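Long-range contact in 1-deoxy-D-xylulose 5-phosphate reductoisomerase (Moraxella catarrhalis, PDB 4ZQG), which catalyses the rearrangement and NAD(P)H-dependent reduction of 1-deoxy-D-xylulose 5-phosphate to 2-C-methyl-D-erythritol 4-phosphate in the MEP pathway of isoprenoid biosynthesis: residues S258-L263 against A273-P278. Residues are numbered along the deposited sequence; the frame is centred on the assembly and turned at random.
Sequences SVVHSL and AQLGTP
Ser258 meets Pro278 through its carbonyl, with Ser258 O 3.6 Å from Pro278 CB; the Ser258 side chain comes within about 5 Å, nearest atoms, of the bound fosmidomycin. Val259 O accepts a bent hydrogen bond from Gly276 N (3.1 Å) and a CA-H...O contact from Leu275, while Val259 CG1 touches Leu275 CD2. At Val260, CG2 packs on Leu275 CG (3.8 Å), and CG1 reaches Ala273 CB more distantly.

His261 and Ser262 together face Gln274, whereas Val260 pairs with Leu275 and Leu263 with Ala273: the extra residue defines a beta bulge. Its two backbone bonds are unequal. His261 N donates nearly straight to Gln274 O (2.9 Å), but Gln274 N to Ser262 O is weak. CB of His261 points toward 273-278, and CG, set beside the backbone N (chi1 -60°), carries the ring to Gln274 and Gly276. ND1 donates in the ring plane to Gln274 OE1 (2.7 Å, 163° at the hydrogen), a short, nearly straight bond that sets the turn of the ring, although ring and amide planes are 38° apart. Val259 O sits over the centre of one ring face, 3.3 Å above it, and NE2 makes only a weak bond to Ser258 O. Leu263 closes the contact with CD2 3.7 Å from Ala273 CB.

These antiparallel strands form a hairpin. Strand 182-189 borders 260-266, helix 155-162 covers His261 and Gln274, and strand 307-311 meets Val259 and Val260. Beyond Ala273-Leu275, an antiparallel strand of the second subunit continues the sheet across the dimer interface.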
loop_
_atom_site.group_PDB
_atom_site.type_symbol
_atom_site.label_atom_id
_atom_site.label_comp_id
_atom_site.label_asym_id
_atom_site.label_seq_id
_atom_site.Cartn_x
_atom_site.Cartn_y
_atom_site.Cartn_z
ATOM N N SER A 258 -10.995 -11.461 -1.470
ATOM C CA SER A 258 -10.407 -11.228 -0.145
ATOM C C SER A 258 -8.873 -11.097 -0.114
ATOM O O SER A 258 -8.206 -11.398 0.897
ATOM C CB SER A 258 -10.938 -12.257 0.884
ATOM O OG SER A 258 -12.270 -11.934 1.250
ATOM N N VAL A 259 -8.329 -10.593 -1.221
ATOM C CA VAL A 259 -6.903 -10.363 -1.348
ATOM C C VAL A 259 -6.525 -8.946 -0.990
ATOM O O VAL A 259 -5.628 -8.729 -0.184
ATOM C CB VAL A 259 -6.452 -10.726 -2.744
ATOM C CG1 VAL A 259 -5.050 -10.228 -2.989
ATOM C CG2 VAL A 259 -6.530 -12.244 -2.882
ATOM N N VAL A 260 -7.220 -7.988 -1.576
ATOM C CA VAL A 260 -7.044 -6.602 -1.212
ATOM C C VAL A 260 -7.863 -6.333 0.032
ATOM O O VAL A 260 -9.082 -6.410 -0.022
ATOM C CB VAL A 260 -7.465 -5.615 -2.344
ATOM C CG1 VAL A 260 -7.227 -4.210 -1.869
ATOM C CG2 VAL A 260 -6.673 -5.844 -3.629
ATOM N N HIS A 261 -7.204 -5.964 1.125
ATOM C CA HIS A 261 -7.892 -5.813 2.393
ATOM C C HIS A 261 -8.407 -4.437 2.780
ATOM O O HIS A 261 -9.164 -4.310 3.714
ATOM C CB HIS A 261 -7.021 -6.390 3.508
ATOM C CG HIS A 261 -6.729 -7.842 3.303
ATOM N ND1 HIS A 261 -5.470 -8.375 3.392
ATOM C CD2 HIS A 261 -7.539 -8.855 2.919
ATOM C CE1 HIS A 261 -5.523 -9.665 3.113
ATOM N NE2 HIS A 261 -6.768 -9.979 2.821
ATOM N N SER A 262 -8.006 -3.405 2.062
ATOM C CA SER A 262 -8.578 -2.062 2.168
ATOM C C SER A 262 -7.581 -1.124 1.548
ATOM O O SER A 262 -6.466 -1.554 1.220
ATOM C CB SER A 262 -8.920 -1.647 3.611
ATOM O OG SER A 262 -10.237 -2.058 3.897
ATOM N N LEU A 263 -8.009 0.129 1.339
ATOM C CA LEU A 263 -7.146 1.131 0.741
ATOM C C LEU A 263 -7.267 2.489 1.414
ATOM O O LEU A 263 -8.266 2.797 2.084
ATOM C CB LEU A 263 -7.399 1.247 -0.768
ATOM C CG LEU A 263 -7.668 -0.050 -1.541
ATOM C CD1 LEU A 263 -9.140 -0.364 -1.559
ATOM C CD2 LEU A 263 -7.189 0.058 -2.969
ATOM N N ALA A 273 -2.721 0.359 -0.601
ATOM C CA ALA A 273 -3.508 -0.779 -0.192
ATOM C C ALA A 273 -2.619 -1.842 0.455
ATOM O O ALA A 273 -1.439 -1.953 0.122
ATOM C CB ALA A 273 -4.198 -1.349 -1.388
ATOM N N GLN A 274 -3.209 -2.621 1.373
ATOM C CA GLN A 274 -2.598 -3.862 1.896
ATOM C C GLN A 274 -3.219 -5.071 1.225
ATOM O O GLN A 274 -4.422 -5.199 1.194
ATOM C CB GLN A 274 -2.793 -3.906 3.385
ATOM C CG GLN A 274 -1.894 -4.848 4.184
ATOM C CD GLN A 274 -2.460 -6.244 4.372
ATOM O OE1 GLN A 274 -3.479 -6.619 3.828
ATOM N NE2 GLN A 274 -1.737 -7.039 5.122
ATOM N N LEU A 275 -2.385 -5.907 0.621
ATOM C CA LEU A 275 -2.800 -7.189 0.029
ATOM C C LEU A 275 -2.157 -8.349 0.855
ATOM O O LEU A 275 -1.124 -8.172 1.525
ATOM C CB LEU A 275 -2.364 -7.350 -1.445
ATOM C CG LEU A 275 -3.158 -6.680 -2.582
ATOM C CD1 LEU A 275 -3.020 -5.180 -2.472
ATOM C CD2 LEU A 275 -2.685 -7.106 -3.950
ATOM N N GLY A 276 -2.754 -9.529 0.762
ATOM C CA GLY A 276 -2.236 -10.688 1.474
ATOM C C GLY A 276 -3.216 -11.841 1.412
ATOM O O GLY A 276 -4.360 -11.669 0.986
ATOM N N THR A 277 -2.783 -13.031 1.826
ATOM C CA THR A 277 -3.735 -14.101 1.821
ATOM C C THR A 277 -4.567 -13.747 3.007
ATOM O O THR A 277 -4.066 -13.129 3.933
ATOM C CB THR A 277 -3.143 -15.500 1.923
ATOM O OG1 THR A 277 -2.845 -15.783 3.276
ATOM C CG2 THR A 277 -1.901 -15.607 1.110
ATOM N N PRO A 278 -5.855 -14.061 2.949
ATOM C CA PRO A 278 -6.768 -13.769 4.035
ATOM C C PRO A 278 -6.574 -14.762 5.237
ATOM O O PRO A 278 -7.138 -15.821 5.259
ATOM C CB PRO A 278 -8.115 -13.954 3.377
ATOM C CG PRO A 278 -7.869 -15.017 2.360
ATOM C CD PRO A 278 -6.523 -14.716 1.824
#